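Side-chain contacts in dihydrodipicolinate reductase N-terminus domain-containing protein (Mycobacterium smegmatis, PDB 6IAQ), which binds NADP and, as a member of a family of native amine dehydrogenases, probably catalyses the reductive amination of ketones: residues D88-E91 with Q92-C96; T302-T305 with T306-M310. All blocks are in the same frame, centred on the assembly; numbering follows the deposited sequence.

Contact 1 of 2, residues D88-E91 with Q92-C96; sequences DAVE and QLRIC
Q92 bends back along helix 86-98 toward the preceding turn, D88 to E91. With chi1 at -63° and a sharp turn at chi2 (77°), its amide lies alongside that turn, and NE2 donates to a water (3.2 Å from NE2 to the water oxygen). That water in turn donates to D88 O at 2.7 Å and, weakly, to E91 OE1. A glutamine suits the place because its other end accepts: OE1 takes a hydrogen bond from N83, fixing the amide's rotation, while the side chain also borders the bound NADP. L93 comes next, its N bonded to A89 O (2.9 Å) and its CD1 resting 4.1 Å from A89 CB; a short alanine lets the L93 methyl sit against its CB. R94 then lays one guanidinium face over V90, whose CG2 sits 3.4 Å above the plane and toward its rim, as NH1 reaches out to a salt bridge with E123. At I95 the backbone N makes a weak bond to E91 O. The helix is the crossover of the beta-alpha-beta unit 77-80, 86-98, 102-105: L93 and C96 pack on strand 77-80, while neighbouring helix 118-130 receives V90, L93 and R94, and Y13 of strand 9-13 meets Q92, I95 and C96.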
ATOM      1  N   ASP A  88     -29.157   8.715   4.808  1.00 33.08           N
ATOM      2  CA  ASP A  88     -29.517   8.012   6.056  1.00 33.73           C
ATOM      3  C   ASP A  88     -28.526   8.387   7.163  1.00 34.26           C
ATOM      4  O   ASP A  88     -28.974   8.753   8.270  1.00 30.86           O
ATOM      5  CB  ASP A  88     -29.587   6.498   5.816  1.00 34.07           C
ATOM      6  CG  ASP A  88     -30.513   6.133   4.677  1.00 38.48           C
ATOM      7  OD1 ASP A  88     -31.600   6.733   4.611  1.00 45.86           O
ATOM      8  OD2 ASP A  88     -30.120   5.285   3.829  1.00 39.01           O
ATOM      9  N   ALA A  89     -27.219   8.321   6.879  1.00 33.38           N
ATOM     10  CA  ALA A  89     -26.136   8.358   7.892  1.00 30.98           C
ATOM     11  C   ALA A  89     -26.059   9.753   8.544  1.00 27.57           C
ATOM     12  O   ALA A  89     -25.543   9.867   9.664  1.00 30.01           O
ATOM     13  CB  ALA A  89     -24.821   7.988   7.236  1.00 32.23           C
ATOM     14  N   VAL A  90     -26.491  10.785   7.854  1.00 28.99           N
ATOM     15  CA  VAL A  90     -26.473  12.178   8.398  1.00 35.49           C
ATOM     16  C   VAL A  90     -27.197  12.221   9.750  1.00 36.58           C
ATOM     17  O   VAL A  90     -26.742  12.971  10.642  1.00 36.91           O
ATOM     18  CB  VAL A  90     -27.043  13.197   7.399  1.00 39.35           C
ATOM     19  CG1 VAL A  90     -28.556  13.026   7.210  1.00 40.82           C
ATOM     20  CG2 VAL A  90     -26.670  14.619   7.812  1.00 40.37           C
ATOM     21  N   GLU A  91     -28.235  11.408   9.948  1.00 38.64           N
ATOM     22  CA  GLU A  91     -28.983  11.389  11.234  1.00 38.79           C
ATOM     23  C   GLU A  91     -28.025  11.005  12.375  1.00 41.61           C
ATOM     24  O   GLU A  91     -27.988  11.757  13.377  1.00 38.21           O
ATOM     25  CB  GLU A  91     -30.185  10.445  11.136  1.00 41.76           C
ATOM     26  CG  GLU A  91     -31.094  10.530  12.340  1.00 51.37           C
ATOM     27  CD  GLU A  91     -32.123   9.422  12.412  1.00 56.21           C
ATOM     28  OE1 GLU A  91     -32.781   9.164  11.383  1.00 58.62           O
ATOM     29  OE2 GLU A  91     -32.208   8.786  13.473  1.00 60.20           O
ATOM     30  N   GLN A  92     -27.256   9.911  12.249  1.00 30.48           N
ATOM     31  CA  GLN A  92     -26.330   9.460  13.316  1.00 32.01           C
ATOM     32  C   GLN A  92     -25.127  10.409  13.391  1.00 35.32           C
ATOM     33  O   GLN A  92     -24.668  10.689  14.527  1.00 33.50           O
ATOM     34  CB  GLN A  92     -25.888   8.012  13.110  1.00 32.87           C
ATOM     35  CG  GLN A  92     -27.037   7.024  13.190  1.00 32.60           C
ATOM     36  CD  GLN A  92     -27.910   6.975  11.971  1.00 34.78           C
ATOM     37  OE1 GLN A  92     -27.430   7.033  10.840  1.00 31.61           O
ATOM     38  NE2 GLN A  92     -29.212   6.826  12.191  1.00 34.97           N
ATOM     39  N   LEU A  93     -24.630  10.885  12.244  1.00 33.37           N
ATOM     40  CA  LEU A  93     -23.397  11.713  12.213  1.00 34.41           C
ATOM     41  C   LEU A  93     -23.707  13.100  12.823  1.00 35.76           C
ATOM     42  O   LEU A  93     -22.796  13.650  13.486  1.00 40.78           O
ATOM     43  CB  LEU A  93     -22.848  11.789  10.779  1.00 32.74           C
ATOM     44  CG  LEU A  93     -22.296  10.469  10.216  1.00 32.11           C
ATOM     45  CD1 LEU A  93     -21.993  10.535   8.732  1.00 32.18           C
ATOM     46  CD2 LEU A  93     -21.045  10.070  10.950  1.00 34.32           C
ATOM     47  N   ARG A  94     -24.926  13.637  12.633  1.00 34.85           N
ATOM     48  CA  ARG A  94     -25.354  14.920  13.265  1.00 33.84           C
ATOM     49  C   ARG A  94     -25.289  14.786  14.795  1.00 34.83           C
ATOM     50  O   ARG A  94     -24.729  15.678  15.466  1.00 26.38           O
ATOM     51  CB  ARG A  94     -26.756  15.352  12.854  1.00 36.99           C
ATOM     52  CG  ARG A  94     -26.886  15.626  11.359  1.00 45.89           C
ATOM     53  CD  ARG A  94     -27.730  16.800  10.881  1.00 43.39           C
ATOM     54  NE  ARG A  94     -28.918  16.313  10.209  1.00 50.29           N
ATOM     55  CZ  ARG A  94     -29.330  16.649   8.983  1.00 45.69           C
ATOM     56  NH1 ARG A  94     -28.653  17.501   8.230  1.00 47.19           N
ATOM     57  NH2 ARG A  94     -30.392  16.056   8.477  1.00 51.21           N
ATOM     58  N   ILE A  95     -25.851  13.706  15.336  1.00 32.85           N
ATOM     59  CA  ILE A  95     -25.885  13.459  16.799  1.00 35.32           C
ATOM     60  C   ILE A  95     -24.430  13.409  17.330  1.00 36.57           C
ATOM     61  O   ILE A  95     -24.135  14.019  18.407  1.00 30.87           O
ATOM     62  CB  ILE A  95     -26.714  12.191  17.099  1.00 35.00           C
ATOM     63  CG1 ILE A  95     -28.203  12.421  16.818  1.00 39.05           C
ATOM     64  CG2 ILE A  95     -26.463  11.663  18.516  1.00 33.94           C
ATOM     65  CD1 ILE A  95     -29.026  11.154  16.746  1.00 38.92           C
ATOM     66  N   CYS A  96     -23.509  12.741  16.626  1.00 33.09           N
ATOM     67  CA  CYS A  96     -22.094  12.625  17.076  1.00 32.87           C
ATOM     68  C   CYS A  96     -21.430  14.010  17.068  1.00 32.53           C
ATOM     69  O   CYS A  96     -20.864  14.430  18.122  1.00 34.09           O
ATOM     70  CB  CYS A  96     -21.326  11.628  16.217  1.00 34.37           C
ATOM     71  SG  CYS A  96     -21.837   9.932  16.565  1.00 35.30           S
TER
HETATM   72  O   HOH W   1     -30.834   7.242   9.470  1.00 36.24           O

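Contact 2 of 2, residues T302-T305 with T306-M310; sequences TQTT and TCTQM. With NAP (NADP nicotinamide-adenine-dinucleotide phosphate), chain F.
Q309 lies extended beside T305, and its side chain runs past the T305 carbonyl oxygen from end to end. CB lies 3.2 Å from T305 O and CG 3.1 Å, because chi1 near -73° sets the chain beside its own backbone N and leads it toward the earlier turn. CD passes the same oxygen, and at the tip NE2 donates to T305 O at 2.9 Å. The backbone N of Q309 grips that oxygen too, from the opposite face of the carbonyl plane, and both donors stand well above the plane. Glutamine is apt here, since its amide has further work: NE2 also bonds to Y140 O, and OE1 is hydrogen-bonded to the T143 hydroxyl. On the adjoining turn, T304 CG2 meets T308 CG2 at 4.1 Å, while T308 OG1 is hydrogen-bonded to the backbone O of T155 of the second subunit.

T306 repeats the doubly held carbonyl with a hydroxyl. Its OG1 donates to T302 O (2.9 Å), helped by the backbone N of T306 from the other face of the plane; the beta-branch then sends the methyl toward the cofactor. T306 CG2 stands 3.2 Å from NADP C4N, at that edge of the nicotinamide, raised to one side of the ring plane and outside the ring. Threonine thus combines a hydroxyl that donates to its own helix with a methyl that meets the C4N edge. C4N is the carbon that exchanges hydride in such cofactors, so the helix probably helps to set the position of the reactive ring.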
ATOM      1  N   THR A 302     -12.730  -9.915   3.266  1.00 24.92           N
ATOM      2  CA  THR A 302     -13.482  -8.633   3.244  1.00 25.80           C
ATOM      3  C   THR A 302     -14.126  -8.391   4.620  1.00 23.62           C
ATOM      4  O   THR A 302     -13.993  -7.319   5.156  1.00 21.96           O
ATOM      5  CB  THR A 302     -14.529  -8.641   2.128  1.00 26.63           C
ATOM      6  OG1 THR A 302     -13.887  -9.066   0.922  1.00 26.16           O
ATOM      7  CG2 THR A 302     -15.212  -7.296   1.930  1.00 26.50           C
ATOM      8  N   GLN A 303     -14.831  -9.367   5.152  1.00 23.40           N
ATOM      9  CA  GLN A 303     -15.572  -9.233   6.426  1.00 26.05           C
ATOM     10  C   GLN A 303     -14.595  -8.853   7.547  1.00 27.26           C
ATOM     11  O   GLN A 303     -14.850  -7.899   8.267  1.00 25.35           O
ATOM     12  CB  GLN A 303     -16.300 -10.542   6.751  1.00 25.46           C
ATOM     13  CG  GLN A 303     -17.230 -10.415   7.954  1.00 26.41           C
ATOM     14  CD  GLN A 303     -17.512 -11.758   8.577  1.00 28.69           C
ATOM     15  OE1 GLN A 303     -16.639 -12.360   9.190  1.00 27.56           O
ATOM     16  NE2 GLN A 303     -18.729 -12.235   8.419  1.00 26.25           N
ATOM     17  N   THR A 304     -13.514  -9.588   7.730  1.00 26.55           N
ATOM     18  CA  THR A 304     -12.620  -9.335   8.874  1.00 26.09           C
ATOM     19  C   THR A 304     -11.968  -7.965   8.689  1.00 25.48           C
ATOM     20  O   THR A 304     -11.914  -7.225   9.699  1.00 23.35           O
ATOM     21  CB  THR A 304     -11.584 -10.439   9.075  1.00 28.53           C
ATOM     22  OG1 THR A 304     -12.242 -11.699   9.126  1.00 24.91           O
ATOM     23  CG2 THR A 304     -10.768 -10.237  10.335  1.00 30.01           C
ATOM     24  N   THR A 305     -11.472  -7.632   7.491  1.00 23.03           N
ATOM     25  CA  THR A 305     -10.682  -6.390   7.272  1.00 24.68           C
ATOM     26  C   THR A 305     -11.626  -5.179   7.204  1.00 26.49           C
ATOM     27  O   THR A 305     -11.143  -4.034   7.361  1.00 24.31           O
ATOM     28  CB  THR A 305      -9.747  -6.478   6.061  1.00 23.65           C
ATOM     29  OG1 THR A 305     -10.518  -6.656   4.866  1.00 22.75           O
ATOM     30  CG2 THR A 305      -8.717  -7.585   6.194  1.00 22.95           C
ATOM     31  N   THR A 306     -12.925  -5.361   7.004  1.00 26.39           N
ATOM     32  CA  THR A 306     -13.886  -4.259   7.239  1.00 25.57           C
ATOM     33  C   THR A 306     -13.700  -3.772   8.685  1.00 26.92           C
ATOM     34  O   THR A 306     -13.546  -2.552   8.940  1.00 25.52           O
ATOM     35  CB  THR A 306     -15.328  -4.710   7.013  1.00 26.52           C
ATOM     36  OG1 THR A 306     -15.548  -4.948   5.632  1.00 27.90           O
ATOM     37  CG2 THR A 306     -16.335  -3.706   7.522  1.00 32.76           C
ATOM     38  N   CYS A 307     -13.665  -4.713   9.610  1.00 26.69           N
ATOM     39  CA  CYS A 307     -13.728  -4.454  11.080  1.00 27.32           C
ATOM     40  C   CYS A 307     -12.339  -4.033  11.582  1.00 31.21           C
ATOM     41  O   CYS A 307     -12.264  -3.037  12.314  1.00 27.17           O
ATOM     42  CB  CYS A 307     -14.273  -5.693  11.772  1.00 26.66           C
ATOM     43  SG  CYS A 307     -15.969  -6.025  11.228  1.00 28.40           S
ATOM     44  N   THR A 308     -11.272  -4.726  11.162  1.00 25.67           N
ATOM     45  CA  THR A 308      -9.877  -4.395  11.577  1.00 28.92           C
ATOM     46  C   THR A 308      -9.530  -2.993  11.103  1.00 27.03           C
ATOM     47  O   THR A 308      -8.882  -2.273  11.859  1.00 30.40           O
ATOM     48  CB  THR A 308      -8.816  -5.357  11.038  1.00 29.22           C
ATOM     49  OG1 THR A 308      -8.835  -5.300   9.600  1.00 28.48           O
ATOM     50  CG2 THR A 308      -9.026  -6.745  11.587  1.00 31.70           C
ATOM     51  N   GLN A 309      -9.964  -2.591   9.911  1.00 26.66           N
ATOM     52  CA  GLN A 309      -9.576  -1.259   9.404  1.00 25.43           C
ATOM     53  C   GLN A 309     -10.265  -0.167  10.221  1.00 29.95           C
ATOM     54  O   GLN A 309      -9.571   0.794  10.601  1.00 27.87           O
ATOM     55  CB  GLN A 309      -9.793  -1.179   7.906  1.00 23.77           C
ATOM     56  CG  GLN A 309      -8.747  -2.001   7.156  1.00 24.04           C
ATOM     57  CD  GLN A 309      -8.960  -1.901   5.676  1.00 22.83           C
ATOM     58  OE1 GLN A 309      -8.461  -0.993   5.028  1.00 26.35           O
ATOM     59  NE2 GLN A 309      -9.726  -2.828   5.143  1.00 24.74           N
ATOM     60  N   MET A 310     -11.563  -0.296  10.507  1.00 29.79           N
ATOM     61  CA  MET A 310     -12.269   0.716  11.336  1.00 28.29           C
ATOM     62  C   MET A 310     -11.599   0.772  12.711  1.00 23.85           C
ATOM     63  O   MET A 310     -11.375   1.861  13.205  1.00 30.96           O
ATOM     64  CB  MET A 310     -13.772   0.422  11.496  1.00 29.16           C
ATOM     65  CG  MET A 310     -14.459   1.484  12.337  1.00 30.67           C
ATOM     66  SD  MET A 310     -16.264   1.612  12.042  1.00 32.72           S
ATOM     67  CE  MET A 310     -16.681  -0.010  12.664  1.00 27.72           C
TER
HETATM   68  PA  NAP F 402     -26.667  -5.135  10.167  1.00 26.75           P
HETATM   69  O1A NAP F 402     -26.254  -6.403  10.753  1.00 26.25           O
HETATM   70  O2A NAP F 402     -28.054  -4.906   9.495  1.00 25.71           O
HETATM   71  O5B NAP F 402     -26.466  -4.013  11.336  1.00 29.38           O
HETATM   72  C5B NAP F 402     -27.037  -2.700  11.260  1.00 29.66           C
HETATM   73  C4B NAP F 402     -27.301  -2.219  12.681  1.00 32.85           C
HETATM   74  O4B NAP F 402     -27.803  -0.885  12.693  1.00 33.64           O
HETATM   75  C3B NAP F 402     -28.325  -3.071  13.479  1.00 34.37           C
HETATM   76  O3B NAP F 402     -27.650  -3.372  14.725  1.00 34.47           O
HETATM   77  C2B NAP F 402     -29.518  -2.163  13.764  1.00 38.56           C
HETATM   78  O2B NAP F 402     -30.071  -2.321  15.090  1.00 41.17           O
HETATM   79  C1B NAP F 402     -28.804  -0.847  13.761  1.00 33.78           C
HETATM   80  N9A NAP F 402     -29.599   0.354  13.510  1.00 37.01           N
HETATM   81  C8A NAP F 402     -30.357   0.673  12.442  1.00 33.26           C
HETATM   82  N7A NAP F 402     -30.823   1.916  12.612  1.00 34.98           N
HETATM   83  C5A NAP F 402     -30.281   2.405  13.753  1.00 37.22           C
HETATM   84  C6A NAP F 402     -30.312   3.668  14.533  1.00 38.30           C
HETATM   85  N6A NAP F 402     -31.030   4.706  14.124  1.00 40.84           N
HETATM   86  N1A NAP F 402     -29.613   3.738  15.664  1.00 37.82           N
HETATM   87  C2A NAP F 402     -28.852   2.727  16.134  1.00 38.14           C
HETATM   88  N3A NAP F 402     -28.757   1.539  15.494  1.00 37.50           N
HETATM   89  C4A NAP F 402     -29.478   1.368  14.349  1.00 34.81           C
HETATM   90  O3  NAP F 402     -25.609  -4.629   9.014  1.00 27.67           O
HETATM   91  PN  NAP F 402     -23.960  -4.791   9.089  1.00 25.24           P
HETATM   92  O1N NAP F 402     -23.456  -5.951   8.287  1.00 27.32           O
HETATM   93  O2N NAP F 402     -23.481  -4.664  10.492  1.00 24.96           O
HETATM   94  O5D NAP F 402     -23.744  -3.444   8.255  1.00 24.22           O
HETATM   95  C5D NAP F 402     -23.998  -2.115   8.725  1.00 25.52           C
HETATM   96  C4D NAP F 402     -23.657  -1.035   7.737  1.00 26.50           C
HETATM   97  O4D NAP F 402     -22.207  -1.063   7.529  1.00 27.28           O
HETATM   98  C3D NAP F 402     -24.369  -1.237   6.429  1.00 25.18           C
HETATM   99  O3D NAP F 402     -24.865  -0.028   5.884  1.00 23.76           O
HETATM  100  C2D NAP F 402     -23.266  -1.812   5.530  1.00 25.39           C
HETATM  101  O2D NAP F 402     -23.568  -1.540   4.155  1.00 24.89           O
HETATM  102  C1D NAP F 402     -22.004  -1.117   6.119  1.00 26.95           C
HETATM  103  N1N NAP F 402     -20.774  -1.876   5.834  1.00 23.74           N
HETATM  104  C2N NAP F 402     -19.761  -1.222   5.299  1.00 24.60           C
HETATM  105  C3N NAP F 402     -18.607  -1.915   4.959  1.00 24.38           C
HETATM  106  C7N NAP F 402     -17.402  -1.198   4.390  1.00 26.19           C
HETATM  107  O7N NAP F 402     -16.496  -1.918   3.974  1.00 26.83           O
HETATM  108  N7N NAP F 402     -17.320   0.145   4.382  1.00 24.85           N
HETATM  109  C4N NAP F 402     -18.540  -3.285   5.206  1.00 22.74           C
HETATM  110  C5N NAP F 402     -19.619  -3.952   5.777  1.00 23.77           C
HETATM  111  C6N NAP F 402     -20.725  -3.197   6.082  1.00 22.34           C
HETATM  112  P2B NAP F 402     -30.742  -3.685  15.581  1.00 38.72           P
HETATM  113  O1X NAP F 402     -29.666  -4.726  15.702  1.00 35.82           O
HETATM  114  O2X NAP F 402     -31.182  -3.394  17.014  1.00 37.48           O
HETATM  115  O3X NAP F 402     -31.816  -3.830  14.499  1.00 43.32           O

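Contact 1 comes first along the chain, on helix 86-98, which links parallel strands 77-80 and 102-105 of the Rossmann-type nucleotide-binding sheet. Contact 2 follows much later, on helix 302-312, within the C-terminal diaminopentanoate dehydrogenase family region. The centres of contact 1 and contact 2 are 22 Å apart and their nearest atoms about 10 Å, so they do not touch; the bound NADP relates them. Q92 of contact 1 lies by the adenine end of the dinucleotide, and T306 of contact 2 by the nicotinamide. The cofactor is thus bordered at its two ends by helices from both family regions, and contact 2 additionally reaches the second subunit.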